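Local coordinates for DisA protein (Sorangium cellulosum, PDB 6CCA) that probably transfers methyl groups to carbon as the gem-dimethylating methyltransferase of the disorazol polyketide assembly line, at residues C71-M76 / E93-A98; G77-A82 / S107-L112; G102-S107 / F343-A348. All blocks are in the same frame, centred on the assembly; numbering follows the deposited sequence.

Contact 1 (C71-M76 / E93-A98); sequences CIFQDM and ERLGVA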
ATOM      1  N   CYS A  71       8.591  23.164  -6.899  1.00 17.40           N
ATOM      2  CA  CYS A  71      10.039  23.222  -7.111  1.00 17.67           C
ATOM      3  C   CYS A  71      10.485  22.319  -8.250  1.00 18.44           C
ATOM      4  O   CYS A  71      11.295  22.763  -9.088  1.00 19.19           O
ATOM      5  CB  CYS A  71      10.801  22.966  -5.824  1.00 20.11           C
ATOM      6  SG  CYS A  71      12.531  23.523  -5.927  1.00 24.35           S
ATOM      7  N   ILE A  72       9.943  21.102  -8.374  1.00 16.50           N
ATOM      8  CA  ILE A  72      10.323  20.223  -9.478  1.00 19.02           C
ATOM      9  C   ILE A  72       9.993  20.858 -10.852  1.00 19.37           C
ATOM     10  O   ILE A  72      10.830  20.939 -11.772  1.00 19.58           O
ATOM     11  CB  ILE A  72       9.581  18.874  -9.349  1.00 19.25           C
ATOM     12  CG1 ILE A  72      10.190  18.097  -8.173  1.00 17.47           C
ATOM     13  CG2 ILE A  72       9.633  18.097 -10.673  1.00 19.10           C
ATOM     14  CD1 ILE A  72       9.357  16.947  -7.661  1.00 16.47           C
ATOM     15  N   PHE A  73       8.782  21.338 -10.998  1.00 19.96           N
ATOM     16  CA  PHE A  73       8.459  22.104 -12.234  1.00 20.61           C
ATOM     17  C   PHE A  73       9.410  23.303 -12.491  1.00 22.55           C
ATOM     18  O   PHE A  73       9.860  23.508 -13.652  1.00 26.09           O
ATOM     19  CB  PHE A  73       7.004  22.549 -12.220  1.00 21.61           C
ATOM     20  CG  PHE A  73       6.030  21.453 -12.560  1.00 22.80           C
ATOM     21  CD1 PHE A  73       5.760  21.133 -13.889  1.00 25.29           C
ATOM     22  CD2 PHE A  73       5.368  20.784 -11.571  1.00 22.63           C
ATOM     23  CE1 PHE A  73       4.847  20.136 -14.220  1.00 27.43           C
ATOM     24  CE2 PHE A  73       4.446  19.789 -11.875  1.00 25.28           C
ATOM     25  CZ  PHE A  73       4.165  19.466 -13.189  1.00 28.94           C
ATOM     26  N   GLN A  74       9.698  24.096 -11.455  1.00 21.54           N
ATOM     27  CA  GLN A  74      10.573  25.246 -11.608  1.00 23.12           C
ATOM     28  C   GLN A  74      11.943  24.825 -12.049  1.00 28.73           C
ATOM     29  O   GLN A  74      12.529  25.452 -12.977  1.00 27.47           O
ATOM     30  CB  GLN A  74      10.682  26.058 -10.344  1.00 21.31           C
ATOM     31  CG  GLN A  74       9.355  26.658  -9.964  1.00 23.66           C
ATOM     32  CD  GLN A  74       9.379  27.493  -8.752  1.00 24.61           C
ATOM     33  OE1 GLN A  74      10.256  27.369  -7.871  1.00 26.46           O
ATOM     34  NE2 GLN A  74       8.388  28.384  -8.660  1.00 28.61           N
ATOM     35  N   ASP A  75      12.458  23.745 -11.432  1.00 24.81           N
ATOM     36  CA  ASP A  75      13.706  23.132 -11.920  1.00 26.78           C
ATOM     37  C   ASP A  75      13.634  22.727 -13.374  1.00 28.36           C
ATOM     38  O   ASP A  75      14.635  22.709 -14.008  1.00 30.90           O
ATOM     39  CB  ASP A  75      14.056  21.873 -11.145  1.00 26.75           C
ATOM     40  CG  ASP A  75      14.431  22.166  -9.690  1.00 24.93           C
ATOM     41  OD1 ASP A  75      14.764  23.315  -9.330  1.00 25.75           O
ATOM     42  OD2 ASP A  75      14.428  21.227  -8.881  1.00 25.89           O
ATOM     43  N   MET A  76      12.481  22.317 -13.880  1.00 26.57           N
ATOM     44  CA  MET A  76      12.337  22.033 -15.295  1.00 28.22           C
ATOM     45  C   MET A  76      12.001  23.272 -16.174  1.00 30.20           C
ATOM     46  O   MET A  76      11.742  23.101 -17.365  1.00 34.07           O
ATOM     47  CB  MET A  76      11.309  20.945 -15.484  1.00 28.42           C
ATOM     48  CG  MET A  76      11.732  19.590 -14.936  1.00 28.10           C
ATOM     49  SD  MET A  76      10.402  18.412 -14.815  1.00 30.70           S
ATOM     50  CE  MET A  76      10.454  17.721 -16.435  1.00 32.00           C
ATOM     51  N   GLU A  93       4.486  18.326 -23.529  1.00 41.14           N
ATOM     52  CA  GLU A  93       5.385  18.046 -24.669  1.00 44.98           C
ATOM     53  C   GLU A  93       6.658  18.794 -24.514  1.00 38.31           C
ATOM     54  O   GLU A  93       7.733  18.259 -24.702  1.00 40.68           O
ATOM     55  CB  GLU A  93       4.733  18.423 -26.030  1.00 45.99           C
ATOM     56  CG  GLU A  93       3.315  17.860 -26.251  1.00 53.29           C
ATOM     57  CD  GLU A  93       3.121  16.411 -25.781  1.00 61.15           C
ATOM     58  OE1 GLU A  93       4.102  15.638 -25.823  1.00 68.35           O
ATOM     59  OE2 GLU A  93       1.986  16.027 -25.392  1.00 62.77           O
ATOM     60  N   ARG A  94       6.548  20.051 -24.164  1.00 40.81           N
ATOM     61  CA  ARG A  94       7.729  20.828 -23.975  1.00 39.74           C
ATOM     62  C   ARG A  94       8.647  20.326 -22.849  1.00 45.05           C
ATOM     63  O   ARG A  94       9.874  20.448 -22.953  1.00 42.65           O
ATOM     64  CB  ARG A  94       7.341  22.256 -23.660  1.00 42.27           C
ATOM     65  CG  ARG A  94       8.541  23.099 -23.250  1.00 46.82           C
ATOM     66  CD  ARG A  94       8.095  24.490 -22.909  1.00 49.10           C
ATOM     67  NE  ARG A  94       8.604  24.919 -21.613  1.00 56.70           N
ATOM     68  CZ  ARG A  94       7.936  25.692 -20.764  1.00 57.59           C
ATOM     69  NH1 ARG A  94       6.705  26.121 -21.035  1.00 66.08           N
ATOM     70  NH2 ARG A  94       8.491  26.032 -19.627  1.00 56.95           N
ATOM     71  N   LEU A  95       8.072  19.810 -21.756  1.00 39.84           N
ATOM     72  CA  LEU A  95       8.902  19.303 -20.632  1.00 38.52           C
ATOM     73  C   LEU A  95       9.475  17.948 -20.906  1.00 38.20           C
ATOM     74  O   LEU A  95      10.469  17.575 -20.295  1.00 43.30           O
ATOM     75  CB  LEU A  95       8.068  19.209 -19.331  1.00 39.28           C
ATOM     76  CG  LEU A  95       7.661  20.531 -18.693  1.00 39.98           C
ATOM     77  CD1 LEU A  95       6.746  20.285 -17.497  1.00 39.16           C
ATOM     78  CD2 LEU A  95       8.899  21.293 -18.274  1.00 40.57           C
ATOM     79  N   GLY A  96       8.837  17.177 -21.790  1.00 41.80           N
ATOM     80  CA  GLY A  96       9.379  15.867 -22.211  1.00 40.37           C
ATOM     81  C   GLY A  96       8.803  14.701 -21.427  1.00 40.35           C
ATOM     82  O   GLY A  96       9.379  13.637 -21.365  1.00 39.59           O
ATOM     83  N   VAL A  97       7.634  14.898 -20.854  1.00 36.71           N
ATOM     84  CA  VAL A  97       7.060  13.890 -20.003  1.00 39.41           C
ATOM     85  C   VAL A  97       6.799  12.612 -20.772  1.00 43.20           C
ATOM     86  O   VAL A  97       6.267  12.633 -21.863  1.00 44.07           O
ATOM     87  CB  VAL A  97       5.761  14.398 -19.399  1.00 38.23           C
ATOM     88  CG1 VAL A  97       5.033  13.294 -18.629  1.00 38.49           C
ATOM     89  CG2 VAL A  97       6.054  15.610 -18.545  1.00 37.43           C
ATOM     90  N   ALA A  98       7.165  11.493 -20.172  1.00 44.89           N
ATOM     91  CA  ALA A  98       7.096  10.229 -20.839  1.00 42.81           C
ATOM     92  C   ALA A  98       5.675   9.851 -20.981  1.00 41.08           C
ATOM     93  O   ALA A  98       4.865  10.066 -20.072  1.00 34.15           O
ATOM     94  CB  ALA A  98       7.824   9.156 -20.041  1.00 44.05           C
TER
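Leu95 reaches across to Phe73 of helix 55-75 and to Met76, the residue just after it, and each of its methyl branches has its own target. CD2 lies against the residue that follows the helix, 3.7 Å from Met76 CB and 3.5 Å from the carbonyl oxygen Met76 O. The other branch meets Phe73: CD1 is 3.8 Å from Phe73 CE1 and sits at the edge of the ring, near its plane, so the aromatic is touched on its rim and the two side chains cross at about a right angle. Met76 answers with its own tip. Its chain is bent at the thioether (chi3 87°), which carries CE across the root of the leucine, 3.9 Å from Leu95 O and 4.0 Å from Leu95 CB. A forked leucine suits this place because one methyl goes to the ring rim and the other to the root and carbonyl of Met76.

Here the end of helix 88-95 meets the end of helix 55-75. The first stops in a Schellman motif, with Gly96 as the C-prime residue: Val97 N turns back to Arg92 O, and a weak bond runs from Gly96 N to Glu93 O at 3.3 Å. Glycine takes the positive phi (96°) there easily, since a CB would press on the carbonyl oxygen of Leu95. Leu95 O, left at the turn, is taken up by Arg170 NE, so a polar atom beside the apolar cluster has a partner. Tyr105, Leu109 and Leu112 of helix 102-114 also pack on Phe73, while Arg94 pairs with Glu86 in a salt bridge.

Contact 2 (G77-A82 / S107-L112); sequences GAFQRA and SLLAIL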
ATOM      1  N   GLY A  77      11.975  24.469 -15.594  1.00 30.92           N
ATOM      2  CA  GLY A  77      11.684  25.711 -16.323  1.00 37.27           C
ATOM      3  C   GLY A  77      10.205  25.989 -16.513  1.00 40.09           C
ATOM      4  O   GLY A  77       9.800  26.592 -17.520  1.00 35.80           O
ATOM      5  N   ALA A  78       9.382  25.515 -15.583  1.00 34.61           N
ATOM      6  CA  ALA A  78       7.959  25.817 -15.591  1.00 30.55           C
ATOM      7  C   ALA A  78       7.490  26.387 -14.276  1.00 30.46           C
ATOM      8  O   ALA A  78       8.034  26.134 -13.157  1.00 26.01           O
ATOM      9  CB  ALA A  78       7.144  24.583 -15.988  1.00 32.72           C
ATOM     10  N   PHE A  79       6.484  27.232 -14.399  1.00 26.81           N
ATOM     11  CA  PHE A  79       5.867  27.846 -13.296  1.00 24.64           C
ATOM     12  C   PHE A  79       6.825  28.610 -12.404  1.00 27.88           C
ATOM     13  O   PHE A  79       6.641  28.625 -11.200  1.00 22.71           O
ATOM     14  CB  PHE A  79       5.121  26.774 -12.444  1.00 25.43           C
ATOM     15  CG  PHE A  79       4.225  25.900 -13.214  1.00 25.66           C
ATOM     16  CD1 PHE A  79       3.482  26.385 -14.283  1.00 27.34           C
ATOM     17  CD2 PHE A  79       4.037  24.568 -12.829  1.00 23.80           C
ATOM     18  CE1 PHE A  79       2.617  25.581 -14.986  1.00 27.82           C
ATOM     19  CE2 PHE A  79       3.182  23.760 -13.529  1.00 25.00           C
ATOM     20  CZ  PHE A  79       2.468  24.243 -14.633  1.00 27.85           C
ATOM     21  N   GLN A  80       7.804  29.309 -12.996  1.00 29.36           N
ATOM     22  CA  GLN A  80       8.766  30.057 -12.227  1.00 28.15           C
ATOM     23  C   GLN A  80       8.238  31.343 -11.674  1.00 31.49           C
ATOM     24  O   GLN A  80       8.742  31.819 -10.655  1.00 28.64           O
ATOM     25  CB  GLN A  80      10.061  30.273 -13.035  1.00 30.91           C
ATOM     26  CG  GLN A  80      10.793  28.959 -13.201  1.00 35.17           C
ATOM     27  CD  GLN A  80      11.704  28.889 -14.416  1.00 42.32           C
ATOM     28  OE1 GLN A  80      12.914  28.645 -14.283  1.00 48.01           O
ATOM     29  NE2 GLN A  80      11.134  29.039 -15.599  1.00 41.44           N
ATOM     30  N   ARG A  81       7.142  31.869 -12.275  1.00 29.70           N
ATOM     31  CA  ARG A  81       6.654  33.190 -11.940  1.00 34.01           C
ATOM     32  C   ARG A  81       5.110  33.218 -11.897  1.00 30.24           C
ATOM     33  O   ARG A  81       4.490  32.509 -12.685  1.00 31.95           O
ATOM     34  CB  ARG A  81       7.148  34.166 -13.039  1.00 42.21           C
ATOM     35  CG  ARG A  81       8.640  34.562 -12.925  1.00 53.16           C
ATOM     36  CD  ARG A  81       9.232  35.178 -14.205  1.00 56.94           C
ATOM     37  NE  ARG A  81       9.527  34.146 -15.209  1.00 65.49           N
ATOM     38  CZ  ARG A  81      10.658  33.425 -15.293  1.00 69.29           C
ATOM     39  NH1 ARG A  81      11.670  33.601 -14.439  1.00 72.08           N
ATOM     40  NH2 ARG A  81      10.781  32.510 -16.258  1.00 68.83           N
ATOM     41  N   ALA A  82       4.564  33.979 -10.952  1.00 30.55           N
ATOM     42  CA  ALA A  82       3.132  34.344 -10.907  1.00 31.71           C
ATOM     43  C   ALA A  82       2.626  35.101 -12.176  1.00 36.47           C
ATOM     44  O   ALA A  82       3.370  35.928 -12.691  1.00 35.21           O
ATOM     45  CB  ALA A  82       2.874  35.142  -9.679  1.00 31.88           C
ATOM     46  N   SER A 107      -2.292  14.301 -12.709  1.00 24.39           N
ATOM     47  CA  SER A 107      -2.414  14.326 -11.253  1.00 22.15           C
ATOM     48  C   SER A 107      -1.501  15.395 -10.574  1.00 16.93           C
ATOM     49  O   SER A 107      -1.947  16.076  -9.630  1.00 19.61           O
ATOM     50  CB  SER A 107      -2.108  12.916 -10.669  1.00 21.41           C
ATOM     51  OG  SER A 107      -2.381  12.952  -9.276  1.00 20.34           O
ATOM     52  N   LEU A 108      -0.308  15.556 -11.075  1.00 19.13           N
ATOM     53  CA  LEU A 108       0.655  16.539 -10.486  1.00 19.80           C
ATOM     54  C   LEU A 108       0.086  17.971 -10.676  1.00 21.27           C
ATOM     55  O   LEU A 108       0.158  18.785  -9.764  1.00 19.24           O
ATOM     56  CB  LEU A 108       2.037  16.433 -11.100  1.00 20.60           C
ATOM     57  CG  LEU A 108       2.756  15.085 -10.887  1.00 23.37           C
ATOM     58  CD1 LEU A 108       4.094  15.062 -11.608  1.00 25.42           C
ATOM     59  CD2 LEU A 108       2.854  14.703  -9.386  1.00 21.91           C
ATOM     60  N   LEU A 109      -0.491  18.246 -11.865  1.00 22.41           N
ATOM     61  CA  LEU A 109      -1.155  19.556 -12.065  1.00 21.90           C
ATOM     62  C   LEU A 109      -2.270  19.797 -11.080  1.00 19.34           C
ATOM     63  O   LEU A 109      -2.387  20.863 -10.464  1.00 19.08           O
ATOM     64  CB  LEU A 109      -1.589  19.703 -13.522  1.00 23.77           C
ATOM     65  CG  LEU A 109      -0.458  19.720 -14.554  1.00 24.74           C
ATOM     66  CD1 LEU A 109      -1.037  19.809 -15.973  1.00 26.73           C
ATOM     67  CD2 LEU A 109       0.646  20.756 -14.240  1.00 24.43           C
ATOM     68  N   ALA A 110      -3.130  18.776 -10.832  1.00 20.52           N
ATOM     69  CA  ALA A 110      -4.197  18.919  -9.859  1.00 20.94           C
ATOM     70  C   ALA A 110      -3.701  19.074  -8.435  1.00 20.67           C
ATOM     71  O   ALA A 110      -4.322  19.754  -7.633  1.00 19.11           O
ATOM     72  CB  ALA A 110      -5.167  17.717  -9.915  1.00 26.37           C
ATOM     73  N   ILE A 111      -2.581  18.418  -8.068  1.00 18.93           N
ATOM     74  CA  ILE A 111      -1.953  18.717  -6.766  1.00 18.90           C
ATOM     75  C   ILE A 111      -1.586  20.207  -6.643  1.00 18.19           C
ATOM     76  O   ILE A 111      -1.904  20.837  -5.624  1.00 17.94           O
ATOM     77  CB  ILE A 111      -0.659  17.894  -6.534  1.00 19.11           C
ATOM     78  CG1 ILE A 111      -1.069  16.429  -6.362  1.00 20.17           C
ATOM     79  CG2 ILE A 111       0.033  18.432  -5.304  1.00 19.65           C
ATOM     80  CD1 ILE A 111       0.046  15.416  -6.174  1.00 19.00           C
ATOM     81  N   LEU A 112      -0.954  20.738  -7.688  1.00 18.27           N
ATOM     82  CA  LEU A 112      -0.641  22.197  -7.666  1.00 19.50           C
ATOM     83  C   LEU A 112      -1.913  23.085  -7.598  1.00 18.64           C
ATOM     84  O   LEU A 112      -1.965  24.137  -6.881  1.00 22.18           O
ATOM     85  CB  LEU A 112       0.237  22.555  -8.837  1.00 21.09           C
ATOM     86  CG  LEU A 112       1.648  21.942  -8.838  1.00 20.36           C
ATOM     87  CD1 LEU A 112       2.396  22.346 -10.098  1.00 23.45           C
ATOM     88  CD2 LEU A 112       2.331  22.298  -7.545  1.00 21.49           C
TER
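Phe79 comes to Leu109 and Leu112 through an unusual backbone as well as its side-chain torsion. With phi 56° it adopts a left-handed conformation, uncommon outside glycine, and with CG anti to its own carbonyl carbon (chi1 -51°) the ring projects from the loop toward helix 102-114. There it meets two leucines three residues apart, which therefore stand on the same face of the helix.

Leu109 offers CD2 to the end of the ring, 4.0 Å from Phe79 CZ, at the edge and in the ring plane, the two side chains crossing at about a right angle. Leu112 approaches differently: its CD1 rests 3.8 Å from Phe79 CE2, on an oblique line to the ring. Two methyls of one helix face thus meet the CE2/CZ side of the ring. Ala78 CB lies over one face, 4.2 Å above the ring plane and toward its rim.

Just before, Gly77 ends helix 55-75 with positive phi in a Schellman motif, turning the chain out of the helix. Outside the pair, Phe73 meets the Phe79 ring, and Leu70 and Leu91 also pack on it. Gln74 NE2 bonds to Phe79 O, which probably helps to hold this uncommon backbone conformation. The order helix 55-75, strand 85-87, helices 88-95 and 102-114, then hairpin 118-127 is consistent with a winged helix, with Phe79 packing on the third of these helices.

No hydrogen bond or charge passes between the two segments. The contact depends on dispersion and on removing a ring and two methyl groups from water, so it makes few directional demands, and the orientation of the loop probably comes from the Schellman turn, the bond to Phe79 O and the surrounding apolar packing together.

Contact 3 (G102-S107 / F343-A348); sequences GRLYDS and FLTLSA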
ATOM      1  N   GLY A 102       1.559  10.342 -18.604  1.00 34.58           N
ATOM      2  CA  GLY A 102       0.467  11.221 -18.866  1.00 33.51           C
ATOM      3  C   GLY A 102      -0.476  11.446 -17.706  1.00 33.60           C
ATOM      4  O   GLY A 102      -0.801  12.606 -17.387  1.00 31.45           O
ATOM      5  N   ARG A 103      -0.976  10.351 -17.106  1.00 28.51           N
ATOM      6  CA  ARG A 103      -1.955  10.452 -16.034  1.00 29.00           C
ATOM      7  C   ARG A 103      -1.194  10.964 -14.746  1.00 25.12           C
ATOM      8  O   ARG A 103      -1.723  11.800 -14.044  1.00 26.34           O
ATOM      9  CB  ARG A 103      -2.658   9.111 -15.739  1.00 30.97           C
ATOM     10  CG  ARG A 103      -3.642   8.658 -16.808  1.00 30.52           C
ATOM     11  CD  ARG A 103      -4.155   7.250 -16.552  1.00 33.14           C
ATOM     12  NE  ARG A 103      -3.110   6.274 -16.840  1.00 36.56           N
ATOM     13  CZ  ARG A 103      -3.201   4.967 -16.612  1.00 37.12           C
ATOM     14  NH1 ARG A 103      -4.287   4.442 -16.057  1.00 39.41           N
ATOM     15  NH2 ARG A 103      -2.169   4.205 -16.898  1.00 31.91           N
ATOM     16  N   LEU A 104       0.035  10.535 -14.512  1.00 26.02           N
ATOM     17  CA  LEU A 104       0.767  11.129 -13.351  1.00 26.73           C
ATOM     18  C   LEU A 104       0.847  12.691 -13.517  1.00 27.75           C
ATOM     19  O   LEU A 104       0.599  13.457 -12.614  1.00 24.62           O
ATOM     20  CB  LEU A 104       2.174  10.548 -13.247  1.00 28.53           C
ATOM     21  CG  LEU A 104       3.049  11.088 -12.072  1.00 26.40           C
ATOM     22  CD1 LEU A 104       2.346  11.031 -10.748  1.00 24.42           C
ATOM     23  CD2 LEU A 104       4.395  10.372 -12.067  1.00 29.83           C
ATOM     24  N   TYR A 105       1.206  13.114 -14.728  1.00 26.49           N
ATOM     25  CA  TYR A 105       1.320  14.538 -15.038  1.00 25.55           C
ATOM     26  C   TYR A 105       0.048  15.227 -14.762  1.00 24.63           C
ATOM     27  O   TYR A 105       0.053  16.241 -14.066  1.00 21.41           O
ATOM     28  CB  TYR A 105       1.768  14.708 -16.510  1.00 28.60           C
ATOM     29  CG  TYR A 105       1.714  16.146 -17.045  1.00 28.60           C
ATOM     30  CD1 TYR A 105       2.701  17.056 -16.734  1.00 29.84           C
ATOM     31  CD2 TYR A 105       0.675  16.554 -17.902  1.00 29.78           C
ATOM     32  CE1 TYR A 105       2.648  18.369 -17.227  1.00 29.22           C
ATOM     33  CE2 TYR A 105       0.636  17.844 -18.416  1.00 28.09           C
ATOM     34  CZ  TYR A 105       1.641  18.744 -18.080  1.00 30.23           C
ATOM     35  OH  TYR A 105       1.630  20.062 -18.562  1.00 32.23           O
ATOM     36  N   ASP A 106      -1.099  14.718 -15.248  1.00 25.31           N
ATOM     37  CA  ASP A 106      -2.368  15.352 -14.907  1.00 26.61           C
ATOM     38  C   ASP A 106      -2.592  15.407 -13.407  1.00 26.02           C
ATOM     39  O   ASP A 106      -3.120  16.405 -12.876  1.00 21.51           O
ATOM     40  CB  ASP A 106      -3.582  14.651 -15.522  1.00 29.54           C
ATOM     41  CG  ASP A 106      -3.538  14.622 -17.094  1.00 36.72           C
ATOM     42  OD1 ASP A 106      -2.871  15.472 -17.746  1.00 30.33           O
ATOM     43  OD2 ASP A 106      -4.149  13.671 -17.623  1.00 39.01           O
ATOM     44  N   SER A 107      -2.292  14.301 -12.709  1.00 24.39           N
ATOM     45  CA  SER A 107      -2.414  14.326 -11.253  1.00 22.15           C
ATOM     46  C   SER A 107      -1.501  15.395 -10.574  1.00 16.93           C
ATOM     47  O   SER A 107      -1.947  16.076  -9.630  1.00 19.61           O
ATOM     48  CB  SER A 107      -2.108  12.916 -10.669  1.00 21.41           C
ATOM     49  OG  SER A 107      -2.381  12.952  -9.276  1.00 20.34           O
ATOM     50  N   PHE A 343       2.517  12.317  -0.883  1.00 18.82           N
ATOM     51  CA  PHE A 343       3.723  11.535  -0.705  1.00 18.94           C
ATOM     52  C   PHE A 343       3.730  10.338  -1.577  1.00 18.47           C
ATOM     53  O   PHE A 343       4.734   9.958  -2.176  1.00 19.75           O
ATOM     54  CB  PHE A 343       3.877  11.075   0.769  1.00 21.88           C
ATOM     55  CG  PHE A 343       4.885   9.948   0.902  1.00 23.14           C
ATOM     56  CD1 PHE A 343       6.253  10.223   0.801  1.00 25.02           C
ATOM     57  CD2 PHE A 343       4.482   8.639   1.003  1.00 25.29           C
ATOM     58  CE1 PHE A 343       7.235   9.202   0.849  1.00 26.58           C
ATOM     59  CE2 PHE A 343       5.415   7.593   1.015  1.00 28.21           C
ATOM     60  CZ  PHE A 343       6.810   7.874   0.962  1.00 27.65           C
ATOM     61  N   LEU A 344       2.609   9.623  -1.619  1.00 16.81           N
ATOM     62  CA  LEU A 344       2.501   8.460  -2.480  1.00 18.03           C
ATOM     63  C   LEU A 344       2.462   8.794  -3.957  1.00 17.19           C
ATOM     64  O   LEU A 344       3.108   8.120  -4.807  1.00 19.31           O
ATOM     65  CB  LEU A 344       1.232   7.644  -2.114  1.00 16.97           C
ATOM     66  CG  LEU A 344       1.331   6.982  -0.729  1.00 19.73           C
ATOM     67  CD1 LEU A 344      -0.026   6.299  -0.458  1.00 20.92           C
ATOM     68  CD2 LEU A 344       2.448   5.950  -0.655  1.00 21.47           C
ATOM     69  N   THR A 345       1.648   9.785  -4.323  1.00 16.92           N
ATOM     70  CA  THR A 345       1.594  10.160  -5.728  1.00 17.40           C
ATOM     71  C   THR A 345       2.997  10.441  -6.289  1.00 17.20           C
ATOM     72  O   THR A 345       3.344   9.998  -7.373  1.00 18.26           O
ATOM     73  CB  THR A 345       0.670  11.372  -5.981  1.00 17.64           C
ATOM     74  OG1 THR A 345      -0.687  11.034  -5.590  1.00 17.05           O
ATOM     75  CG2 THR A 345       0.731  11.773  -7.486  1.00 18.19           C
ATOM     76  N   LEU A 346       3.799  11.161  -5.532  1.00 17.23           N
ATOM     77  CA  LEU A 346       5.146  11.560  -6.002  1.00 17.63           C
ATOM     78  C   LEU A 346       6.143  10.397  -6.089  1.00 19.87           C
ATOM     79  O   LEU A 346       6.995  10.431  -6.956  1.00 20.24           O
ATOM     80  CB  LEU A 346       5.746  12.630  -5.114  1.00 16.84           C
ATOM     81  CG  LEU A 346       5.090  13.972  -5.154  1.00 19.52           C
ATOM     82  CD1 LEU A 346       5.720  14.911  -4.130  1.00 22.26           C
ATOM     83  CD2 LEU A 346       5.224  14.480  -6.564  1.00 24.77           C
ATOM     84  N   SER A 347       5.973   9.390  -5.210  1.00 19.37           N
ATOM     85  CA  SER A 347       6.876   8.270  -5.060  1.00 20.20           C
ATOM     86  C   SER A 347       6.345   7.002  -5.701  1.00 22.13           C
ATOM     87  O   SER A 347       6.811   6.640  -6.802  1.00 22.13           O
ATOM     88  CB  SER A 347       7.288   8.052  -3.637  1.00 20.23           C
ATOM     89  OG  SER A 347       6.265   7.825  -2.701  1.00 18.07           O
ATOM     90  N   ALA A 348       5.347   6.395  -5.050  1.00 23.29           N
ATOM     91  CA  ALA A 348       4.662   5.183  -5.584  1.00 25.64           C
ATOM     92  C   ALA A 348       4.041   5.454  -6.948  1.00 24.98           C
ATOM     93  O   ALA A 348       4.000   4.590  -7.809  1.00 24.87           O
ATOM     94  CB  ALA A 348       3.609   4.710  -4.578  1.00 27.67           C
TER
HETATM   95  O   HOH W   1      -2.319  10.699  -7.662  1.00 27.52           O
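Thr345 packs against Leu104 and Ser107 with its methyl group, while its hydroxyl points to a different kind of partner. On the tight side, CG2 of Thr345 is 3.7 Å from Leu104 CD1, and the same leucine methyl lies 3.7 Å from the carbonyl oxygen Thr345 O. The two side chains slide past each other in opposite directions, Leu104 extending with CG anti to its backbone N (chi1 180°) so that its end crosses to the other helix. Ser107 OG adds a looser touch, 3.8 Å from Thr345 CG2.

On the polar side a single water joins the hydroxyls. It lies 2.8 Å from Ser107 OG and 2.7 Å from Thr345 OG1, bridging groups that do not bond to each other directly. Threonine suits such a divided surface, having a methyl for the leucine and a hydroxyl for the water; the short serine brings its hydroxyl to the water.

Within the second segment, Ser347 OG donates a hydrogen bond to Phe343 O, 2.7 Å long, with the donor tilted 26° from the carbonyl plane, which ties up a backbone acceptor at the end of helix 342-346. That helix follows strand 330-337, part of a sheet of parallel strands closed by an antiparallel strand, as in class I methyltransferases; the connection after this strand packs on helix 102-114 of the N-terminal helical region.

How the contacts relate
All three contacts are buried, but they lie at different distances from the chain's centre: the centres of contacts 1 and 2 at about 27 Å, that of contact 3 at about 15 Å. The first two join helix 55-75, its following loop and helices 88-95 and 102-114 within the N-terminal region, whose order of helices and strands resembles a winged helix. Contact 3 uses the same helix 102-114 to reach helix 342-346, far along the chain. Chemistry follows place: contacts 1 and 2 are apolar across their segments, with helix caps nearby, whereas contact 3, between distant parts, adds a bridging water. Leu108 and Ile111 touch Thr345, linking contacts 2 and 3.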